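Local coordinates for chloride intracellular channel exc-4 (Caenorhabditis elegans, PDB 2YV9), which may insert into membranes to form chloride ion channels and is required to regulate lumen size of the excretory canal as it grows, at residues L19-V24 and R57-T62; P80-E85 and R95-R100. All coordinates share one frame; numbering follows the deposited sequence. Where two conformers were deposited one is given.

Contact 1: residues L19-V24 and R57-T62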
# COMPACT_ATOMS: atom_id res chain seq x y z
N LEU A 19 8.10 -4.79 -19.28
CA LEU A 19 8.89 -5.41 -18.25
C LEU A 19 8.48 -4.77 -16.93
O LEU A 19 8.66 -3.56 -16.76
CB LEU A 19 10.40 -5.20 -18.45
CG LEU A 19 11.29 -5.62 -17.28
CD1 LEU A 19 11.08 -7.14 -17.00
CD2 LEU A 19 12.76 -5.29 -17.55
N LEU A 20 7.91 -5.59 -16.04
CA LEU A 20 7.47 -5.15 -14.71
C LEU A 20 8.34 -5.86 -13.68
O LEU A 20 8.43 -7.10 -13.71
CB LEU A 20 6.01 -5.52 -14.50
CG LEU A 20 5.02 -4.95 -15.53
CD1 LEU A 20 3.58 -5.52 -15.35
CD2 LEU A 20 5.05 -3.43 -15.52
N GLU A 21 9.03 -5.09 -12.84
CA GLU A 21 9.86 -5.66 -11.78
C GLU A 21 9.09 -5.46 -10.48
O GLU A 21 8.55 -4.39 -10.24
CB GLU A 21 11.24 -5.00 -11.74
CG GLU A 21 11.91 -4.99 -13.13
CD GLU A 21 13.17 -4.15 -13.19
OE1 GLU A 21 14.10 -4.41 -12.39
OE2 GLU A 21 13.24 -3.25 -14.06
N LEU A 22 8.96 -6.53 -9.71
CA LEU A 22 8.32 -6.50 -8.41
C LEU A 22 9.36 -6.74 -7.33
O LEU A 22 10.08 -7.74 -7.37
CB LEU A 22 7.26 -7.58 -8.34
CG LEU A 22 6.45 -7.54 -7.05
CD1 LEU A 22 5.52 -6.34 -7.00
CD2 LEU A 22 5.65 -8.82 -6.97
N TYR A 23 9.40 -5.82 -6.36
CA TYR A 23 10.28 -5.93 -5.22
C TYR A 23 9.40 -6.42 -4.09
O TYR A 23 8.35 -5.85 -3.84
CB TYR A 23 10.87 -4.56 -4.85
CG TYR A 23 11.93 -4.07 -5.82
CD1 TYR A 23 13.27 -4.23 -5.55
CD2 TYR A 23 11.56 -3.51 -7.04
CE1 TYR A 23 14.23 -3.79 -6.45
CE2 TYR A 23 12.52 -3.06 -7.93
CZ TYR A 23 13.85 -3.21 -7.63
OH TYR A 23 14.79 -2.76 -8.54
N VAL A 24 9.82 -7.48 -3.43
CA VAL A 24 9.07 -8.10 -2.35
C VAL A 24 9.91 -8.09 -1.06
O VAL A 24 11.12 -8.20 -1.09
CB VAL A 24 8.60 -9.53 -2.70
CG1 VAL A 24 7.65 -9.49 -3.96
CG2 VAL A 24 9.79 -10.51 -2.88
N ARG A 57 6.76 -9.34 -19.39
CA ARG A 57 7.96 -9.86 -18.79
C ARG A 57 7.95 -9.41 -17.33
O ARG A 57 7.59 -8.26 -17.02
CB ARG A 57 9.20 -9.33 -19.47
CG ARG A 57 9.33 -9.74 -20.93
CD ARG A 57 10.52 -9.04 -21.56
NE ARG A 57 10.21 -7.65 -21.87
CZ ARG A 57 11.07 -6.63 -21.79
NH1 ARG A 57 12.33 -6.82 -21.43
NH2 ARG A 57 10.67 -5.41 -22.11
N VAL A 58 8.36 -10.30 -16.45
CA VAL A 58 8.31 -10.04 -15.02
C VAL A 58 9.57 -10.57 -14.37
O VAL A 58 9.97 -11.72 -14.60
CB VAL A 58 7.09 -10.75 -14.38
CG1 VAL A 58 6.96 -10.45 -12.85
CG2 VAL A 58 5.84 -10.42 -15.11
N GLU A 59 10.17 -9.73 -13.52
CA GLU A 59 11.26 -10.14 -12.67
C GLU A 59 10.81 -9.88 -11.24
O GLU A 59 10.03 -8.98 -11.02
CB GLU A 59 12.53 -9.36 -13.00
CG GLU A 59 13.07 -9.64 -14.41
CD GLU A 59 14.28 -8.78 -14.77
OE1 GLU A 59 14.57 -7.80 -14.03
OE2 GLU A 59 14.93 -9.08 -15.79
N VAL A 60 11.25 -10.71 -10.31
CA VAL A 60 10.99 -10.48 -8.91
C VAL A 60 12.31 -10.47 -8.14
O VAL A 60 13.15 -11.34 -8.36
CB VAL A 60 10.10 -11.59 -8.30
CG1 VAL A 60 9.86 -11.30 -6.77
CG2 VAL A 60 8.78 -11.66 -9.02
N LYS A 61 12.43 -9.52 -7.21
CA LYS A 61 13.63 -9.34 -6.38
C LYS A 61 13.26 -9.14 -4.93
O LYS A 61 12.31 -8.42 -4.64
CB LYS A 61 14.42 -8.11 -6.84
CG LYS A 61 14.98 -8.25 -8.24
CD LYS A 61 15.75 -7.03 -8.69
CE LYS A 61 16.25 -7.19 -10.13
NZ LYS A 61 17.10 -8.40 -10.31
N THR A 62 14.01 -9.78 -4.03
CA THR A 62 13.75 -9.70 -2.61
C THR A 62 14.57 -8.58 -1.99
O THR A 62 15.71 -8.35 -2.37
CB THR A 62 14.11 -11.01 -1.87
OG1 THR A 62 15.54 -11.17 -1.84
CG2 THR A 62 13.39 -12.27 -2.51
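Parallel strands 19-24 and 57-62, L19 beside R57 through V24 beside T62, share five backbone hydrogen bonds; the first, L20 N to R57 O, is 2.9 Å long and nearly straight (171°). On the face carrying L19, E21 and Y23, the R57 chain bends at chi3 (-77°), swinging its guanidinium over L19. One face of that group lies across L19 CB, 3.7 Å from R57 NH2, which a salt bridge to E86 and a hydrogen bond to the K17 carbonyl hold. L19 has CG anti to the backbone N (chi1 170°), and its CD1 lies 3.7 Å from R57 O and 4.1 Å from E59 CG. E21 and E59 lie alongside, pointing the same way, E21 OE1 3.8 Å from E59 OE1, carboxylate planes steeply turned; this crowding, with E85 a third carboxylate beside E21, could raise the pKa of E21, although K61 NZ, 5.4 Å from E21 OE1, would partly offset it. On the other face V24 crosses V60 at about a right angle, V24 CG2 meeting V60 CG1 at 4.0 Å. Helix 38-52 covers this side, W44 touching L22 and V60. The pairing closes the right-handed beta-alpha-beta crossover that opens the thioredoxin-like domain of the GST fold.

Contact 2: residues P80-E85 and R95-R100. With CA (calcium ion), chain C.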
# COMPACT_ATOMS: atom_id res chain seq x y z
N PRO A 80 5.01 -4.34 -1.29
CA PRO A 80 5.39 -4.46 -2.69
C PRO A 80 5.56 -3.11 -3.39
O PRO A 80 4.83 -2.13 -3.14
CB PRO A 80 4.18 -5.15 -3.32
CG PRO A 80 3.04 -4.74 -2.43
CD PRO A 80 3.57 -4.62 -1.08
N ILE A 81 6.56 -3.09 -4.28
CA ILE A 81 6.84 -1.95 -5.13
C ILE A 81 7.07 -2.53 -6.54
O ILE A 81 7.77 -3.53 -6.69
CB ILE A 81 8.14 -1.17 -4.70
CG1 ILE A 81 7.86 -0.43 -3.41
CG2 ILE A 81 8.52 -0.15 -5.71
CD1 ILE A 81 9.14 -0.00 -2.71
N MET A 82 6.52 -1.90 -7.57
CA MET A 82 6.64 -2.35 -8.95
C MET A 82 7.26 -1.27 -9.79
O MET A 82 6.85 -0.06 -9.68
CB MET A 82 5.29 -2.80 -9.51
CG MET A 82 5.42 -3.55 -10.84
SD MET A 82 3.84 -4.27 -11.34
CE MET A 82 2.84 -2.88 -11.77
N ILE A 83 8.29 -1.67 -10.59
CA ILE A 83 9.03 -0.75 -11.44
C ILE A 83 8.79 -1.07 -12.89
O ILE A 83 8.80 -2.26 -13.27
CB ILE A 83 10.57 -0.83 -11.23
CG1 ILE A 83 10.91 -0.80 -9.75
CG2 ILE A 83 11.22 0.34 -11.92
CD1 ILE A 83 10.38 0.31 -9.09
N GLU A 84 8.51 -0.02 -13.66
CA GLU A 84 8.40 -0.19 -15.15
C GLU A 84 9.38 0.80 -15.76
O GLU A 84 9.05 1.90 -16.18
CB GLU A 84 6.99 0.03 -15.63
CG GLU A 84 6.74 -0.41 -17.08
CD GLU A 84 5.24 -0.49 -17.40
OE1 GLU A 84 4.39 -0.16 -16.53
OE2 GLU A 84 4.90 -0.86 -18.54
N GLU A 85 10.62 0.38 -15.79
CA GLU A 85 11.73 1.27 -16.11
C GLU A 85 11.62 1.86 -17.52
O GLU A 85 11.91 3.03 -17.72
CB GLU A 85 13.03 0.53 -15.97
CG GLU A 85 13.98 1.27 -15.16
CD GLU A 85 15.28 0.55 -15.01
OE1 GLU A 85 15.32 -0.68 -15.08
OE2 GLU A 85 16.27 1.27 -14.83
N ARG A 95 -2.52 0.90 -4.69
CA ARG A 95 -3.55 1.34 -5.67
C ARG A 95 -2.91 1.44 -7.09
O ARG A 95 -3.52 1.05 -8.09
CB ARG A 95 -4.15 2.71 -5.27
CG ARG A 95 -4.97 2.64 -4.00
CD ARG A 95 -5.30 4.03 -3.45
NE ARG A 95 -4.11 4.71 -2.93
CZ ARG A 95 -4.03 6.01 -2.67
NH1 ARG A 95 -5.09 6.80 -2.76
NH2 ARG A 95 -2.89 6.52 -2.19
N GLU A 96 -1.71 2.01 -7.16
CA GLU A 96 -0.96 2.19 -8.40
C GLU A 96 -0.57 0.84 -9.03
O GLU A 96 -0.74 0.62 -10.23
CB GLU A 96 0.31 2.99 -8.12
CG GLU A 96 0.07 4.42 -7.66
CD GLU A 96 1.37 5.10 -7.16
OE1 GLU A 96 2.34 4.43 -6.75
OE2 GLU A 96 1.41 6.34 -7.20
N ILE A 97 -0.08 -0.09 -8.20
CA ILE A 97 0.37 -1.41 -8.70
C ILE A 97 -0.85 -2.12 -9.24
O ILE A 97 -0.83 -2.62 -10.38
CB ILE A 97 1.06 -2.24 -7.60
CG1 ILE A 97 2.32 -1.52 -7.08
CG2 ILE A 97 1.40 -3.66 -8.05
CD1 ILE A 97 2.87 -2.15 -5.76
N GLU A 98 -1.92 -2.17 -8.47
CA GLU A 98 -3.14 -2.87 -8.94
C GLU A 98 -3.67 -2.23 -10.22
O GLU A 98 -4.11 -2.93 -11.13
CB GLU A 98 -4.25 -2.81 -7.93
CG GLU A 98 -5.43 -3.68 -8.28
CD GLU A 98 -6.50 -3.58 -7.21
OE1 GLU A 98 -6.57 -4.48 -6.38
OE2 GLU A 98 -7.21 -2.56 -7.13
N GLY A 99 -3.65 -0.89 -10.24
CA GLY A 99 -4.14 -0.10 -11.41
C GLY A 99 -3.44 -0.49 -12.69
O GLY A 99 -4.05 -0.66 -13.77
N ARG A 100 -2.13 -0.63 -12.61
CA ARG A 100 -1.34 -0.95 -13.80
C ARG A 100 -1.63 -2.40 -14.25
O ARG A 100 -1.78 -2.69 -15.44
CB ARG A 100 0.16 -0.74 -13.56
CG ARG A 100 1.04 -1.08 -14.80
CD ARG A 100 0.63 -0.26 -16.06
NE ARG A 100 1.57 -0.58 -17.12
CZ ARG A 100 1.25 -0.77 -18.41
NH1 ARG A 100 -0.00 -0.66 -18.82
NH2 ARG A 100 2.21 -1.11 -19.28
CA CA C . 3.56 -0.63 -1.35
O HOH W 1 3.22 -1.54 1.15
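At the far end of strand 81-84 from the calcium ion, E84 and R100 pair side-on, with a separate oxygen for each of two guanidinium nitrogens. R100 NE donates to E84 OE1 at 2.9 Å and R100 NH2 to E84 OE2 at 2.8 Å, both oxygens using syn lone pairs. The carboxylate and guanidinium planes are 11° apart, and both oxygens lie near the arginine plane. E84 OE1 is gripped a second time, by the Y91 hydroxyl, leaving this buried carboxylate well satisfied. An alanine in place of R100 would probably leave the buried charge of E84 poorly compensated, with Y91 alone of these partners remaining. Next to the salt bridge, M82 bends at chi3 (70°) and sets CE 3.9 Å from R100 CB, while its CB meets I97 CG1 at 4.0 Å. I97 CD1 reaches on to P80, 3.3 Å from P80 O. P80, preceded by a cis peptide bond, offers this carbonyl oxygen to calcium at 2.7 Å; the carbonyls of Q78 and T92 and a water molecule also bind the ion. Helix 94-107 thus lies against the sheet beside the cis-proline, an arrangement characteristic of the thioredoxin-like domain of GST-fold proteins.

In the fold
Contacts 1 and 2 meet in one mixed sheet, their centres about 10 Å apart, because strand 19-25 lies between 57-63 and 81-84. Its outer neighbour in contact 1 is parallel and its neighbour in contact 2 antiparallel; the latter join is made by probable hydrogen bonds from I83 N to E21 O and from Y23 N to I81 O, each 2.8 Å. The L22 side chain, about 8 Å from the calcium ion, touches P80, so contact 1 comes near the metal site without entering it. Helix 38-52 packs against both contacts; the predicted transmembrane segment after insertion, residues 38-58, comprises it and runs into strand 57-63 as far as V58, so insertion would probably disturb both.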